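Local coordinates for conserved Archaeal protein (Sulfolobus acidocaldarius, PDB 4OPU), which reduces the double bonds of the geranylgeranyl chains of archaeal membrane lipid precursors, using one bound FAD per subunit, at residues A[180-185]-A[272-277]; A[207-212]-A[358-363]. The protein carries 1 engineered substitution. All blocks are in the same frame, centred on the assembly; numbering follows the deposited sequence.

In the fold
From the N terminus the chain first builds FAD-binding strands and helices, then reaches 180-185, which runs into strand 183-193. Strand 202-206 leads into 207-212, the loop that opens contact 2. Residues 272-277 follow strand 262-271 and close contact 1, bringing the start of strand 183-193 and the loop leaving strand 262-271 together beside one geranylgeranyl diphosphate. Past helix 332-355, residues 358-363 lead into helix 360-368 and close contact 2 near a second one. The two closures cross rather than nest, since their segments alternate along the chain. Contact 2 ties the large sheet to the C-terminal helices. The centres of the two contacts lie about 21 Å apart.

Contact 1 (A[180-185]-A[272-277]); sequences DKDADV and TRRPLY. With GRG (geranylgeranyl diphosphate), chain C.
D182 and T272 meet through one backbone hydrogen bond, T272 N to D182 O (3.0 Å), where the touching parts of the segments run 150° apart. The bond lies at the margin of an antiparallel pairing between strands 183-193 and 262-271 of the large mixed sheet of the catalytic domain; D184 carries the pairing on with V270. Beside it, D182 CB packs against R273 CB at 4.1 Å, and R273 CG lies 3.8 Å from the backbone O of D182.

Farther out, D182 OD2 stands at the edge of the R274 guanidinium, 3.7 Å from NH1, in a long salt bridge with the two planar groups nearly perpendicular (86°). R274 NH1 has a stronger partner in D349, while D182 OD1 pairs with R352, both on helix 332-355. R274 also holds Y277 OH side-on through NE and NH2. R273 NH1 lies over the centre of one face of the R274 guanidinium, and the neighbouring acids E176, D349 and D182 probably offset the charge of this arginine pair.

At the other end the contact lines a geranylgeranyl diphosphate pocket. T272 OG1 sits between the backbone N and the carbonyl carbon (chi1 61°), which leaves the methyl beside D184 and the isoprenoid. The prenyl carbon C19 lies 3.8 Å from T272 CG2 and 3.4 Å from D184 OD2.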
loop_
_atom_site.group_PDB
_atom_site.type_symbol
_atom_site.label_atom_id
_atom_site.label_comp_id
_atom_site.label_asym_id
_atom_site.label_seq_id
_atom_site.Cartn_x
_atom_site.Cartn_y
_atom_site.Cartn_z
ATOM N N ASP A 180 2.523 -12.281 -10.360
ATOM C CA ASP A 180 1.252 -11.727 -10.814
ATOM C C ASP A 180 0.155 -11.907 -9.772
ATOM O O ASP A 180 -0.622 -10.987 -9.512
ATOM C CB ASP A 180 0.825 -12.380 -12.127
ATOM C CG ASP A 180 1.758 -12.051 -13.269
ATOM O OD1 ASP A 180 2.337 -10.945 -13.259
ATOM O OD2 ASP A 180 1.908 -12.898 -14.174
ATOM N N LYS A 181 0.113 -13.091 -9.168
ATOM C CA LYS A 181 -0.924 -13.419 -8.196
ATOM C C LYS A 181 -0.727 -12.718 -6.851
ATOM O O LYS A 181 -1.611 -12.764 -5.995
ATOM C CB LYS A 181 -0.997 -14.935 -7.989
ATOM C CG LYS A 181 -1.835 -15.656 -9.039
ATOM C CD LYS A 181 -1.961 -17.143 -8.739
ATOM C CE LYS A 181 -0.647 -17.874 -8.965
ATOM N NZ LYS A 181 -0.204 -17.795 -10.388
ATOM N N ASP A 182 0.419 -12.069 -6.666
ATOM C CA ASP A 182 0.658 -11.297 -5.447
ATOM C C ASP A 182 0.315 -9.827 -5.655
ATOM O O ASP A 182 0.820 -8.957 -4.944
ATOM C CB ASP A 182 2.111 -11.435 -4.982
ATOM C CG ASP A 182 2.368 -12.741 -4.252
ATOM O OD1 ASP A 182 1.394 -13.460 -3.942
ATOM O OD2 ASP A 182 3.548 -13.042 -3.977
ATOM N N ALA A 183 -0.545 -9.557 -6.632
ATOM C CA ALA A 183 -1.007 -8.198 -6.894
ATOM C C ALA A 183 -2.439 -8.199 -7.416
ATOM O O ALA A 183 -2.905 -9.194 -7.966
ATOM C CB ALA A 183 -0.087 -7.501 -7.881
ATOM N N ASP A 184 -3.130 -7.080 -7.237
ATOM C CA ASP A 184 -4.474 -6.915 -7.774
ATOM C C ASP A 184 -4.518 -5.743 -8.742
ATOM O O ASP A 184 -3.851 -4.731 -8.533
ATOM C CB ASP A 184 -5.492 -6.697 -6.650
ATOM C CG ASP A 184 -5.861 -7.981 -5.935
ATOM O OD1 ASP A 184 -4.986 -8.863 -5.790
ATOM O OD2 ASP A 184 -7.031 -8.108 -5.518
ATOM N N VAL A 185 -5.292 -5.885 -9.811
ATOM C CA VAL A 185 -5.561 -4.756 -10.687
ATOM C C VAL A 185 -6.863 -4.111 -10.223
ATOM O O VAL A 185 -7.864 -4.800 -10.014
ATOM C CB VAL A 185 -5.643 -5.177 -12.175
ATOM C CG1 VAL A 185 -6.428 -6.471 -12.332
ATOM C CG2 VAL A 185 -6.236 -4.058 -13.025
ATOM N N THR A 272 -0.406 -6.746 -3.380
ATOM C CA THR A 272 -1.084 -7.234 -2.184
ATOM C C THR A 272 -0.263 -8.330 -1.519
ATOM O O THR A 272 -0.686 -9.484 -1.450
ATOM C CB THR A 272 -2.496 -7.767 -2.502
ATOM O OG1 THR A 272 -2.405 -8.869 -3.415
ATOM C CG2 THR A 272 -3.360 -6.675 -3.118
ATOM N N ARG A 273 0.916 -7.960 -1.030
ATOM C CA ARG A 273 1.821 -8.914 -0.401
ATOM C C ARG A 273 2.641 -8.277 0.709
ATOM O O ARG A 273 2.520 -7.083 0.985
ATOM C CB ARG A 273 2.764 -9.522 -1.443
ATOM C CG ARG A 273 3.519 -8.491 -2.268
ATOM C CD ARG A 273 4.806 -9.061 -2.852
ATOM N NE ARG A 273 5.825 -9.270 -1.826
ATOM C CZ ARG A 273 7.094 -9.577 -2.079
ATOM N NH1 ARG A 273 7.950 -9.744 -1.078
ATOM N NH2 ARG A 273 7.510 -9.715 -3.330
ATOM N N ARG A 274 3.474 -9.094 1.347
ATOM C CA ARG A 274 4.477 -8.619 2.292
ATOM C C ARG A 274 5.434 -7.651 1.597
ATOM O O ARG A 274 5.563 -7.678 0.372
ATOM C CB ARG A 274 5.246 -9.803 2.882
ATOM C CG ARG A 274 6.070 -10.557 1.856
ATOM C CD ARG A 274 5.946 -12.060 2.025
ATOM N NE ARG A 274 6.657 -12.774 0.968
ATOM C CZ ARG A 274 6.135 -13.074 -0.218
ATOM N NH1 ARG A 274 4.886 -12.730 -0.506
ATOM N NH2 ARG A 274 6.861 -13.722 -1.117
ATOM N N PRO A 275 6.114 -6.788 2.368
ATOM C CA PRO A 275 7.049 -5.857 1.725
ATOM C C PRO A 275 8.285 -6.560 1.164
ATOM O O PRO A 275 8.490 -7.743 1.443
ATOM C CB PRO A 275 7.428 -4.906 2.861
ATOM C CG PRO A 275 7.236 -5.710 4.097
ATOM C CD PRO A 275 6.055 -6.590 3.826
ATOM N N LEU A 276 9.079 -5.842 0.371
ATOM C CA LEU A 276 10.369 -6.345 -0.097
ATOM C C LEU A 276 11.146 -6.944 1.065
ATOM O O LEU A 276 11.199 -6.350 2.144
ATOM C CB LEU A 276 11.191 -5.229 -0.743
ATOM C CG LEU A 276 10.859 -4.751 -2.154
ATOM C CD1 LEU A 276 11.761 -3.582 -2.525
ATOM C CD2 LEU A 276 11.021 -5.882 -3.148
ATOM N N TYR A 277 11.738 -8.115 0.847
ATOM C CA TYR A 277 12.470 -8.808 1.904
ATOM C C TYR A 277 13.520 -7.897 2.528
ATOM O O TYR A 277 13.799 -7.981 3.722
ATOM C CB TYR A 277 13.112 -10.087 1.367
ATOM C CG TYR A 277 12.120 -11.210 1.171
ATOM C CD1 TYR A 277 11.415 -11.730 2.250
ATOM C CD2 TYR A 277 11.885 -11.747 -0.088
ATOM C CE1 TYR A 277 10.503 -12.755 2.082
ATOM C CE2 TYR A 277 10.976 -12.777 -0.266
ATOM C CZ TYR A 277 10.287 -13.275 0.824
ATOM O OH TYR A 277 9.382 -14.297 0.654
HETATM C C20 GRG C . -8.118 -9.224 -0.262
HETATM C C19 GRG C . -6.460 -8.636 -2.198
HETATM C C18 GRG C . -7.572 -8.226 -1.260
HETATM C C17 GRG C . -8.070 -6.975 -1.317
HETATM C C16 GRG C . -7.528 -5.980 -2.322
HETATM C C14 GRG C . -8.120 -3.705 -4.955
HETATM C C13 GRG C . -8.207 -3.892 -3.455
HETATM C C15 GRG C . -8.697 -5.205 -2.892
HETATM C C12 GRG C . -7.847 -2.906 -2.602
HETATM C C11 GRG C . -7.337 -1.552 -3.052
HETATM C C9 GRG C . -8.499 -0.651 -3.412
HETATM C C8 GRG C . -8.926 0.201 -2.233
HETATM C C10 GRG C . -10.271 0.883 -2.286
HETATM C C7 GRG C . -8.126 0.363 -1.151
HETATM C C6 GRG C . -8.541 1.218 0.033
HETATM C C5 GRG C . -9.375 0.391 0.989
HETATM C C3 GRG C . -9.279 0.958 2.389
HETATM C C4 GRG C . -10.108 0.328 3.474
HETATM C C2 GRG C . -8.470 2.006 2.671
HETATM C C1 GRG C . -8.342 2.602 4.061
HETATM O O1 GRG C . -9.569 3.142 4.489
HETATM P PA GRG C . -9.673 3.528 6.014
HETATM O O1A GRG C . -8.274 3.584 6.574
HETATM O O3A GRG C . -10.486 2.427 6.797
HETATM O O2A GRG C . -10.344 4.866 6.166
#

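Contact 2 (A[207-212]-A[358-363]); sequences IDQETS and LSNDDI. With GRG (geranylgeranyl diphosphate), chain D.
The side-chain amide of N360 extends its oxygen and its nitrogen to the loop 207-212, and the flat groups around it are all turned away from parallel: the D208 carboxylate stands at 90° to it and the E210 carboxylate at 47°. OD1 of N360 accepts the backbone N of Q209 at 3.1 Å, and N360 ND2 donates a weak bond to D208 OD1 at 3.3 Å. An alanine in place of N360 is likely to leave the Q209 amide without this acceptor and D208 OD1 without a weak donor, with a gap beside the turn. The same D208 oxygen takes the backbone N of E210, closing an Asx turn; with CG anti to its own backbone N (chi1 -158°), D208 brings that oxygen round to both donors. E210 OE2 comes within 3.3 Å of N360 ND2.

Q209 lays CG on the L358 carbonyl, while its OE1 accepts from G214 N. N360 opens helix 360-368, whose first turn is held by a capping box between S359 and D362. One turn along, I363 CD1 meets I207 CG2 at 3.6 Å, the two side chains crossing at about a right angle. I207 CD1 then touches C18 of the geranylgeranyl chain, also at 3.6 Å. The chemistry is thus divided: the N360 amide joins loop to helix start, firmly at Q209 N and weakly at D208 OD1, while I207 meets the prenyl tail with I363 packed behind it.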
loop_
_atom_site.group_PDB
_atom_site.type_symbol
_atom_site.label_atom_id
_atom_site.label_comp_id
_atom_site.label_asym_id
_atom_site.label_seq_id
_atom_site.Cartn_x
_atom_site.Cartn_y
_atom_site.Cartn_z
ATOM N N ILE A 207 -18.102 -7.366 -0.499
ATOM C CA ILE A 207 -17.471 -8.641 -0.812
ATOM C C ILE A 207 -18.355 -9.438 -1.767
ATOM O O ILE A 207 -19.550 -9.606 -1.517
ATOM C CB ILE A 207 -17.215 -9.472 0.457
ATOM C CG1 ILE A 207 -16.411 -8.662 1.476
ATOM C CG2 ILE A 207 -16.511 -10.772 0.108
ATOM C CD1 ILE A 207 -15.102 -8.143 0.939
ATOM N N ASP A 208 -17.766 -9.922 -2.857
ATOM C CA ASP A 208 -18.493 -10.708 -3.852
ATOM C C ASP A 208 -17.515 -11.303 -4.860
ATOM O O ASP A 208 -16.996 -10.596 -5.722
ATOM C CB ASP A 208 -19.539 -9.848 -4.566
ATOM C CG ASP A 208 -20.653 -10.674 -5.182
ATOM O OD1 ASP A 208 -20.353 -11.719 -5.799
ATOM O OD2 ASP A 208 -21.831 -10.279 -5.043
ATOM N N GLN A 209 -17.275 -12.607 -4.752
ATOM C CA GLN A 209 -16.262 -13.270 -5.571
ATOM C C GLN A 209 -16.675 -13.415 -7.033
ATOM O O GLN A 209 -15.853 -13.762 -7.882
ATOM C CB GLN A 209 -15.930 -14.645 -4.991
ATOM C CG GLN A 209 -15.292 -14.597 -3.610
ATOM C CD GLN A 209 -13.904 -13.974 -3.621
ATOM O OE1 GLN A 209 -13.205 -13.999 -4.636
ATOM N NE2 GLN A 209 -13.499 -13.412 -2.486
ATOM N N GLU A 210 -17.942 -13.148 -7.330
ATOM C CA GLU A 210 -18.428 -13.237 -8.702
ATOM C C GLU A 210 -18.291 -11.909 -9.435
ATOM O O GLU A 210 -18.049 -11.881 -10.641
ATOM C CB GLU A 210 -19.886 -13.698 -8.729
ATOM C CG GLU A 210 -20.092 -15.131 -8.265
ATOM C CD GLU A 210 -21.556 -15.521 -8.197
ATOM O OE1 GLU A 210 -22.381 -14.862 -8.866
ATOM O OE2 GLU A 210 -21.882 -16.483 -7.468
ATOM N N THR A 211 -18.444 -10.808 -8.706
ATOM C CA THR A 211 -18.419 -9.483 -9.319
ATOM C C THR A 211 -17.060 -8.800 -9.170
ATOM O O THR A 211 -16.815 -7.748 -9.764
ATOM C CB THR A 211 -19.507 -8.573 -8.721
ATOM O OG1 THR A 211 -19.189 -8.275 -7.357
ATOM C CG2 THR A 211 -20.861 -9.257 -8.782
ATOM N N SER A 212 -16.184 -9.404 -8.373
ATOM C CA SER A 212 -14.832 -8.890 -8.174
ATOM C C SER A 212 -13.940 -9.932 -7.507
ATOM O O SER A 212 -13.512 -9.741 -6.370
ATOM C CB SER A 212 -14.858 -7.615 -7.332
ATOM O OG SER A 212 -15.515 -7.839 -6.096
ATOM N N LEU A 358 -12.257 -18.111 -0.531
ATOM C CA LEU A 358 -13.574 -18.396 0.033
ATOM C C LEU A 358 -14.698 -18.206 -0.982
ATOM O O LEU A 358 -14.681 -17.267 -1.775
ATOM C CB LEU A 358 -13.842 -17.510 1.254
ATOM C CG LEU A 358 -12.965 -17.693 2.491
ATOM C CD1 LEU A 358 -13.528 -16.895 3.656
ATOM C CD2 LEU A 358 -12.826 -19.163 2.854
ATOM N N SER A 359 -15.681 -19.100 -0.947
ATOM C CA SER A 359 -16.851 -18.978 -1.808
ATOM C C SER A 359 -17.800 -17.928 -1.248
ATOM O O SER A 359 -17.683 -17.536 -0.088
ATOM C CB SER A 359 -17.568 -20.322 -1.949
ATOM O OG SER A 359 -18.114 -20.746 -0.711
ATOM N N ASN A 360 -18.730 -17.465 -2.076
ATOM C CA ASN A 360 -19.750 -16.530 -1.620
ATOM C C ASN A 360 -20.568 -17.118 -0.473
ATOM O O ASN A 360 -21.001 -16.398 0.423
ATOM C CB ASN A 360 -20.672 -16.128 -2.772
ATOM C CG ASN A 360 -20.110 -14.987 -3.598
ATOM O OD1 ASN A 360 -19.316 -14.185 -3.108
ATOM N ND2 ASN A 360 -20.529 -14.901 -4.855
ATOM N N ASP A 361 -20.772 -18.431 -0.505
ATOM C CA ASP A 361 -21.488 -19.118 0.564
ATOM C C ASP A 361 -20.679 -19.119 1.858
ATOM O O ASP A 361 -21.243 -19.045 2.947
ATOM C CB ASP A 361 -21.831 -20.551 0.152
ATOM C CG ASP A 361 -23.029 -20.618 -0.774
ATOM O OD1 ASP A 361 -23.950 -19.789 -0.616
ATOM O OD2 ASP A 361 -23.050 -21.500 -1.659
ATOM N N ASP A 362 -19.358 -19.200 1.735
ATOM C CA ASP A 362 -18.482 -19.152 2.903
ATOM C C ASP A 362 -18.580 -17.801 3.606
ATOM O O ASP A 362 -18.593 -17.728 4.835
ATOM C CB ASP A 362 -17.029 -19.430 2.507
ATOM C CG ASP A 362 -16.792 -20.882 2.142
ATOM O OD1 ASP A 362 -17.601 -21.742 2.554
ATOM O OD2 ASP A 362 -15.790 -21.165 1.449
ATOM N N ILE A 363 -18.656 -16.736 2.817
ATOM C CA ILE A 363 -18.720 -15.388 3.360
ATOM C C ILE A 363 -20.139 -15.047 3.813
ATOM O O ILE A 363 -20.327 -14.415 4.852
ATOM C CB ILE A 363 -18.225 -14.359 2.331
ATOM C CG1 ILE A 363 -16.743 -14.606 2.034
ATOM C CG2 ILE A 363 -18.420 -12.944 2.842
ATOM C CD1 ILE A 363 -16.341 -14.326 0.607
HETATM C C20 GRG D . -11.484 -9.888 0.972
HETATM C C19 GRG D . -13.028 -10.441 3.010
HETATM C C18 GRG D . -12.078 -9.494 2.308
HETATM C C17 GRG D . -11.759 -8.308 2.869
HETATM C C16 GRG D . -12.350 -7.893 4.205
HETATM C C14 GRG D . -12.490 -5.061 3.086
HETATM C C13 GRG D . -12.167 -5.417 4.517
HETATM C C15 GRG D . -11.559 -6.768 4.850
HETATM C C12 GRG D . -12.445 -4.486 5.457
HETATM C C11 GRG D . -12.191 -4.640 6.944
HETATM C C9 GRG D . -10.831 -4.098 7.333
HETATM C C8 GRG D . -10.735 -2.583 7.455
HETATM C C10 GRG D . -10.872 -1.699 6.234
HETATM C C7 GRG D . -10.513 -2.032 8.670
HETATM C C6 GRG D . -10.339 -0.544 8.947
HETATM C C5 GRG D . -8.983 0.034 8.506
HETATM C C3 GRG D . -7.715 -0.633 9.040
HETATM C C4 GRG D . -7.486 -2.115 9.064
HETATM C C2 GRG D . -6.647 0.003 9.536
HETATM C C1 GRG D . -6.377 1.469 9.655
HETATM O O1 GRG D . -5.374 1.780 8.700
HETATM P PA GRG D . -4.173 0.834 8.227
HETATM O O1A GRG D . -4.303 -0.657 8.410
HETATM O O3A GRG D . -2.857 1.271 8.995
HETATM O O2A GRG D . -3.970 1.073 6.748
#